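Local coordinates for protein glycine oxidase (Bacillus cereus ATCC 14579, PDB 7CYX) that probably oxidises glycine with molecular oxygen to glyoxylate, ammonium and hydrogen peroxide, using a bound FAD cofactor, as a step in making thiamine diphosphate, at residues G13-S18 against Y328-H333; G345-D350 against N358-S363. All blocks are in the same frame, centred on the assembly; numbering follows the deposited sequence.

Interaction 1: residues G13-S18 against Y328-H333; sequences GVIGSS and YACTGH. With FAD (flavin-adenine dinucleotide), chain C.
C330, near the end of strand 327-331, meets I15 in the first turn of helix 14-25. CG2 of I15 sits 3.6 Å from SG of C330 and also comes up to the carbonyl O of C330. The thiol is a small, weakly polar group that suits this buried spot between strand and helix, and M348 of helix 341-352 touches it as well. C330 and T331 both face Y317, making a classic beta bulge at the end of the strand. CG2 of T331 lies 4.0 Å from FAD O1P. At G332, phi is positive (103°), and a side chain would be jammed against the preceding carbonyl; glycine lets the chain turn here. H333 then offers a ring face to I15: CD1 stands over its centre, 3.6 Å from the centroid and 10° off the normal, a CH-pi contact. With I15 CG1 beside the backbone N (chi1 -63°), CD1 is carried to the imidazole while CG2 stays on the cysteine. The ring's NE2 is hydrogen-bonded to S344, which helps fix its rotation. On the helix side, the I15 amide gives a weak bond of 3.3 Å to FAD O2P. G13, at the N-cap, places CA 3.3 Å from O2P, where a CB would clash. Its carbonyl O takes both S17 N and S17 OG (2.8 Å), from opposite faces of its plane. Glycine at the turn and the start of a helix, with the I15 amide, set against a cofactor phosphate are characteristic of the dinucleotide-binding Rossmann-type fold, consistent with a GxGxxG motif through G11, G13 and G16.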
loop_
_atom_site.group_PDB
_atom_site.type_symbol
_atom_site.label_atom_id
_atom_site.label_comp_id
_atom_site.label_asym_id
_atom_site.label_seq_id
_atom_site.Cartn_x
_atom_site.Cartn_y
_atom_site.Cartn_z
ATOM N N GLY A 13 -0.646 -17.579 5.410
ATOM C CA GLY A 13 -0.632 -16.436 6.335
ATOM C C GLY A 13 0.757 -15.818 6.457
ATOM O O GLY A 13 1.657 -16.132 5.695
ATOM N N VAL A 14 0.926 -14.932 7.441
ATOM C CA VAL A 14 2.186 -14.230 7.683
ATOM C C VAL A 14 3.293 -15.228 8.050
ATOM O O VAL A 14 4.440 -15.027 7.640
ATOM C CB VAL A 14 2.047 -13.171 8.796
ATOM C CG1 VAL A 14 1.885 -13.789 10.176
ATOM C CG2 VAL A 14 3.223 -12.203 8.802
ATOM N N ILE A 15 2.935 -16.257 8.843
ATOM C CA ILE A 15 3.863 -17.198 9.423
ATOM C C ILE A 15 4.424 -18.096 8.314
ATOM O O ILE A 15 5.596 -18.325 8.264
ATOM C CB ILE A 15 3.206 -18.029 10.560
ATOM C CG1 ILE A 15 2.748 -17.170 11.743
ATOM C CG2 ILE A 15 4.139 -19.135 11.028
ATOM C CD1 ILE A 15 3.882 -16.486 12.488
ATOM N N GLY A 16 3.554 -18.616 7.450
ATOM C CA GLY A 16 3.969 -19.483 6.359
ATOM C C GLY A 16 4.672 -18.681 5.276
ATOM O O GLY A 16 5.668 -19.124 4.712
ATOM N N SER A 17 4.150 -17.481 4.991
ATOM C CA SER A 17 4.784 -16.590 4.038
ATOM C C SER A 17 6.162 -16.171 4.577
ATOM O O SER A 17 7.115 -16.097 3.800
ATOM C CB SER A 17 3.914 -15.414 3.703
ATOM O OG SER A 17 2.696 -15.836 3.084
ATOM N N SER A 18 6.289 -15.948 5.896
ATOM C CA SER A 18 7.598 -15.565 6.454
ATOM C C SER A 18 8.587 -16.708 6.237
ATOM O O SER A 18 9.680 -16.504 5.762
ATOM C CB SER A 18 7.529 -15.189 7.907
ATOM O OG SER A 18 8.823 -14.999 8.468
ATOM N N TYR A 328 7.761 -30.468 9.999
ATOM C CA TYR A 328 7.970 -29.315 10.821
ATOM C C TYR A 328 6.604 -28.702 11.144
ATOM O O TYR A 328 5.632 -28.955 10.439
ATOM C CB TYR A 328 8.900 -28.304 10.125
ATOM C CG TYR A 328 10.276 -28.818 9.777
ATOM C CD1 TYR A 328 10.477 -29.515 8.605
ATOM C CD2 TYR A 328 11.371 -28.614 10.605
ATOM C CE1 TYR A 328 11.713 -30.032 8.265
ATOM C CE2 TYR A 328 12.625 -29.108 10.275
ATOM C CZ TYR A 328 12.797 -29.813 9.094
ATOM O OH TYR A 328 14.001 -30.309 8.691
ATOM N N ALA A 329 6.591 -27.832 12.166
ATOM C CA ALA A 329 5.408 -27.130 12.654
ATOM C C ALA A 329 5.799 -25.701 13.022
ATOM O O ALA A 329 6.897 -25.493 13.536
ATOM C CB ALA A 329 4.840 -27.842 13.864
ATOM N N CYS A 330 4.874 -24.760 12.797
ATOM C CA CYS A 330 5.067 -23.344 13.086
ATOM C C CYS A 330 3.698 -22.640 13.093
ATOM O O CYS A 330 3.352 -21.969 12.145
ATOM C CB CYS A 330 6.051 -22.714 12.094
ATOM S SG CYS A 330 6.698 -21.105 12.629
ATOM N N THR A 331 2.943 -22.807 14.195
ATOM C CA THR A 331 1.612 -22.201 14.404
ATOM C C THR A 331 1.282 -22.159 15.890
ATOM O O THR A 331 1.849 -22.894 16.659
ATOM C CB THR A 331 0.453 -22.982 13.768
ATOM O OG1 THR A 331 0.874 -24.344 13.733
ATOM C CG2 THR A 331 0.097 -22.480 12.389
ATOM N N GLY A 332 0.323 -21.298 16.235
ATOM C CA GLY A 332 -0.159 -21.118 17.581
ATOM C C GLY A 332 0.403 -19.864 18.215
ATOM O O GLY A 332 0.647 -19.864 19.410
ATOM N N HIS A 333 0.568 -18.801 17.411
ATOM C CA HIS A 333 1.198 -17.558 17.838
ATOM C C HIS A 333 0.176 -16.629 18.497
ATOM O O HIS A 333 0.535 -15.567 19.036
ATOM C CB HIS A 333 1.876 -16.864 16.644
ATOM C CG HIS A 333 3.076 -17.577 16.112
ATOM N ND1 HIS A 333 2.966 -18.646 15.272
ATOM C CD2 HIS A 333 4.402 -17.361 16.300
ATOM C CE1 HIS A 333 4.177 -19.063 14.920
ATOM N NE2 HIS A 333 5.087 -18.298 15.555
HETATM P PA FAD C . -3.310 -17.238 9.441
HETATM O O1A FAD C . -3.036 -15.867 8.965
HETATM O O2A FAD C . -4.727 -17.551 9.834
HETATM O O5B FAD C . -2.748 -18.212 8.342
HETATM C C5B FAD C . -3.166 -19.538 8.311
HETATM C C4B FAD C . -3.412 -19.818 6.854
HETATM O O4B FAD C . -3.374 -21.220 6.667
HETATM C C3B FAD C . -4.780 -19.358 6.399
HETATM O O3B FAD C . -4.578 -18.451 5.293
HETATM C C2B FAD C . -5.518 -20.617 5.953
HETATM O O2B FAD C . -6.184 -20.417 4.698
HETATM C C1B FAD C . -4.390 -21.577 5.724
HETATM N N9A FAD C . -4.709 -22.991 5.900
HETATM C C8A FAD C . -5.205 -23.550 7.022
HETATM N N7A FAD C . -5.362 -24.876 6.851
HETATM C C5A FAD C . -4.912 -25.175 5.622
HETATM C C6A FAD C . -4.796 -26.404 4.841
HETATM N N6A FAD C . -5.214 -27.554 5.412
HETATM N N1A FAD C . -4.320 -26.315 3.571
HETATM C C2A FAD C . -3.954 -25.134 3.057
HETATM N N3A FAD C . -4.036 -23.958 3.722
HETATM C C4A FAD C . -4.487 -23.931 4.991
HETATM N N1 FAD C . -0.625 -9.943 16.145
HETATM C C2 FAD C . 0.339 -9.022 16.467
HETATM O O2 FAD C . 1.519 -9.448 16.450
HETATM N N3 FAD C . 0.048 -7.734 16.776
HETATM C C4 FAD C . -1.229 -7.296 16.731
HETATM O O4 FAD C . -1.555 -6.102 16.965
HETATM C C4X FAD C . -2.311 -8.262 16.413
HETATM N N5 FAD C . -3.600 -7.903 16.400
HETATM C C5X FAD C . -4.561 -8.793 16.082
HETATM C C6 FAD C . -5.881 -8.378 16.046
HETATM C C7 FAD C . -6.883 -9.280 15.735
HETATM C C7M FAD C . -8.335 -8.836 15.711
HETATM C C8 FAD C . -6.554 -10.665 15.415
HETATM C C8M FAD C . -7.636 -11.672 15.049
HETATM C C9 FAD C . -5.258 -11.065 15.445
HETATM C C9A FAD C . -4.238 -10.197 15.762
HETATM N N10 FAD C . -2.899 -10.613 15.761
HETATM C C10 FAD C . -1.925 -9.649 16.109
HETATM C "C1'" FAD C . -2.478 -12.006 15.556
HETATM C "C2'" FAD C . -2.065 -12.449 14.189
HETATM O "O2'" FAD C . -3.156 -12.178 13.293
HETATM C "C3'" FAD C . -1.795 -13.941 14.259
HETATM O "O3'" FAD C . -1.101 -14.325 15.483
HETATM C "C4'" FAD C . -1.107 -14.337 12.946
HETATM O "O4'" FAD C . -1.828 -13.796 11.826
HETATM C "C5'" FAD C . -1.079 -15.825 12.730
HETATM O "O5'" FAD C . -0.643 -16.041 11.400
HETATM P P FAD C . -0.763 -17.497 10.764
HETATM O O1P FAD C . -0.346 -18.531 11.745
HETATM O O2P FAD C . -0.142 -17.427 9.394
HETATM O O3P FAD C . -2.384 -17.598 10.726
#

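Interaction 2: residues G345-D350 against N358-S363; sequences GQYMAD and NHLLDS
Helix 341-352 and the short C-terminal helix 360-365 are two helices joined by a short connection, and Y347 spans the junction with its ring. L360 reaches the ring from the opposite direction and lays CD2 over one face, 3.2 Å from the centroid and 7° off the normal, a CH-pi contact centred on the ring. CB of L360 lies beside the phenol end, 3.4 Å from Y347 OH. A branched leucine suits this place because one methyl can sit on the aromatic face, and L360 also touches L65 and M318. Y347 projects toward the second helix with CG anti to the backbone N (chi1 170°), which directs the ring to 358-363. Its edge is also turned to the face of H359 in an offset edge-to-face pair, centroids 5.8 Å apart and planes at 89°; the closest atoms are the two CE1 carbons, 3.9 Å apart. H359 is exposed, and its ND1 is hydrogen-bonded to the carbonyl of E357. The polar end of the tyrosine is served by a water, to which OH donates at 3.0 Å. That water also accepts from the backbone N of L361 at 3.0 Å, so one molecule joins the phenol to the start of the second helix; it lies very close to N358 OD1 (2.5 Å, a doubtful length). N358 is further held through ND2 on the carbonyl of E320. A tyrosine with one face under leucine and a hydroxyl bridged by water to a backbone amide makes this helix-to-helix packing, which joins the short C-terminal helix 360-365 to helix 341-352, with L360 also on M318 of strand 317-318.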
loop_
_atom_site.group_PDB
_atom_site.type_symbol
_atom_site.label_atom_id
_atom_site.label_comp_id
_atom_site.label_asym_id
_atom_site.label_seq_id
_atom_site.Cartn_x
_atom_site.Cartn_y
_atom_site.Cartn_z
ATOM N N GLY A 345 10.283 -17.154 10.965
ATOM C CA GLY A 345 10.761 -17.556 9.656
ATOM C C GLY A 345 12.251 -17.831 9.661
ATOM O O GLY A 345 12.716 -18.855 9.111
ATOM N N GLN A 346 13.001 -16.902 10.270
ATOM C CA GLN A 346 14.438 -16.995 10.351
ATOM C C GLN A 346 14.784 -18.315 11.045
ATOM O O GLN A 346 15.560 -19.121 10.511
ATOM C CB GLN A 346 15.000 -15.776 11.085
ATOM C CG GLN A 346 16.480 -15.531 10.833
ATOM C CD GLN A 346 16.906 -14.166 11.311
ATOM O OE1 GLN A 346 16.899 -13.885 12.506
ATOM N NE2 GLN A 346 17.269 -13.301 10.374
ATOM N N TYR A 347 14.131 -18.559 12.187
ATOM C CA TYR A 347 14.414 -19.718 13.023
ATOM C C TYR A 347 14.119 -21.009 12.265
ATOM O O TYR A 347 14.938 -21.937 12.259
ATOM C CB TYR A 347 13.572 -19.740 14.298
ATOM C CG TYR A 347 13.675 -21.047 15.042
ATOM C CD1 TYR A 347 14.773 -21.321 15.839
ATOM C CD2 TYR A 347 12.718 -22.041 14.901
ATOM C CE1 TYR A 347 14.892 -22.526 16.510
ATOM C CE2 TYR A 347 12.816 -23.251 15.572
ATOM C CZ TYR A 347 13.916 -23.494 16.379
ATOM O OH TYR A 347 14.064 -24.661 17.070
ATOM N N MET A 348 12.936 -21.057 11.647
ATOM C CA MET A 348 12.499 -22.246 10.973
ATOM C C MET A 348 13.499 -22.571 9.847
ATOM O O MET A 348 13.903 -23.704 9.682
ATOM C CB MET A 348 11.074 -22.066 10.428
ATOM C CG MET A 348 10.117 -23.212 10.745
ATOM S SD MET A 348 10.023 -23.808 12.468
ATOM C CE MET A 348 9.850 -22.253 13.332
ATOM N N ALA A 349 13.934 -21.560 9.092
ATOM C CA ALA A 349 14.864 -21.813 7.997
ATOM C C ALA A 349 16.230 -22.285 8.536
ATOM O O ALA A 349 16.809 -23.224 7.980
ATOM C CB ALA A 349 14.995 -20.595 7.119
ATOM N N ASP A 350 16.709 -21.671 9.628
ATOM C CA ASP A 350 17.935 -22.112 10.310
ATOM C C ASP A 350 17.804 -23.596 10.686
ATOM O O ASP A 350 18.697 -24.397 10.385
ATOM C CB ASP A 350 18.241 -21.255 11.542
ATOM C CG ASP A 350 18.949 -19.935 11.277
ATOM O OD1 ASP A 350 19.269 -19.639 10.094
ATOM O OD2 ASP A 350 19.189 -19.211 12.268
ATOM N N ASN A 358 16.849 -28.254 17.600
ATOM C CA ASN A 358 15.393 -28.367 17.747
ATOM C C ASN A 358 14.973 -27.993 19.177
ATOM O O ASN A 358 14.308 -28.762 19.843
ATOM C CB ASN A 358 14.939 -29.785 17.396
ATOM C CG ASN A 358 13.476 -29.873 17.032
ATOM O OD1 ASN A 358 12.817 -28.850 16.863
ATOM N ND2 ASN A 358 12.967 -31.087 16.879
ATOM N N HIS A 359 15.350 -26.797 19.632
ATOM C CA HIS A 359 15.316 -26.453 21.052
ATOM C C HIS A 359 14.095 -25.589 21.408
ATOM O O HIS A 359 13.853 -25.294 22.588
ATOM C CB HIS A 359 16.619 -25.739 21.462
ATOM C CG HIS A 359 16.766 -24.343 20.945
ATOM N ND1 HIS A 359 17.414 -24.059 19.748
ATOM C CD2 HIS A 359 16.377 -23.155 21.465
ATOM C CE1 HIS A 359 17.397 -22.752 19.546
ATOM N NE2 HIS A 359 16.763 -22.169 20.595
ATOM N N LEU A 360 13.336 -25.144 20.405
ATOM C CA LEU A 360 12.284 -24.172 20.689
ATOM C C LEU A 360 10.994 -24.917 21.083
ATOM O O LEU A 360 10.167 -24.359 21.773
ATOM C CB LEU A 360 12.123 -23.249 19.475
ATOM C CG LEU A 360 12.201 -21.734 19.721
ATOM C CD1 LEU A 360 13.196 -21.323 20.810
ATOM C CD2 LEU A 360 12.539 -21.016 18.422
ATOM N N LEU A 361 10.861 -26.193 20.698
ATOM C CA LEU A 361 9.796 -27.064 21.230
ATOM C C LEU A 361 9.883 -27.111 22.760
ATOM O O LEU A 361 8.937 -26.726 23.464
ATOM C CB LEU A 361 9.930 -28.463 20.614
ATOM C CG LEU A 361 8.860 -28.876 19.597
ATOM C CD1 LEU A 361 8.505 -27.748 18.646
ATOM C CD2 LEU A 361 9.307 -30.102 18.813
ATOM N N ASP A 362 11.049 -27.551 23.244
ATOM C CA ASP A 362 11.380 -27.689 24.657
ATOM C C ASP A 362 11.188 -26.356 25.386
ATOM O O ASP A 362 10.507 -26.280 26.400
ATOM C CB ASP A 362 12.828 -28.159 24.827
ATOM C CG ASP A 362 12.990 -29.297 25.822
ATOM O OD1 ASP A 362 12.348 -29.238 26.901
ATOM O OD2 ASP A 362 13.751 -30.245 25.504
ATOM N N SER A 363 11.809 -25.305 24.854
ATOM C CA SER A 363 11.878 -24.029 25.529
ATOM C C SER A 363 10.480 -23.411 25.709
ATOM O O SER A 363 10.192 -22.810 26.740
ATOM C CB SER A 363 12.802 -23.096 24.781
ATOM O OG SER A 363 12.652 -21.755 25.239
HETATM O O HOH W 1 12.104 -26.683 17.960
#

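In the fold
Helix 341-352 follows strand 327-331 in the chain and ties the two contacts together, their centres 12 Å apart. M348, next to Y347, points to the strand: its CE lies 3.4 Å from C330 SG and its SD 3.7 Å from A329 O. About one turn earlier, G345 CA approaches S18 OG at 3.4 Å, so the helix packs on both segments of interaction 1. Interaction 1 sits at the pyrophosphate of FAD, whereas in interaction 2 the Y347 side chain is about 14 Å from the cofactor and about 10 Å from that of I15. The first contact therefore belongs to the cofactor site, and the second to the outer layer, where 358-363 packs on the same helix.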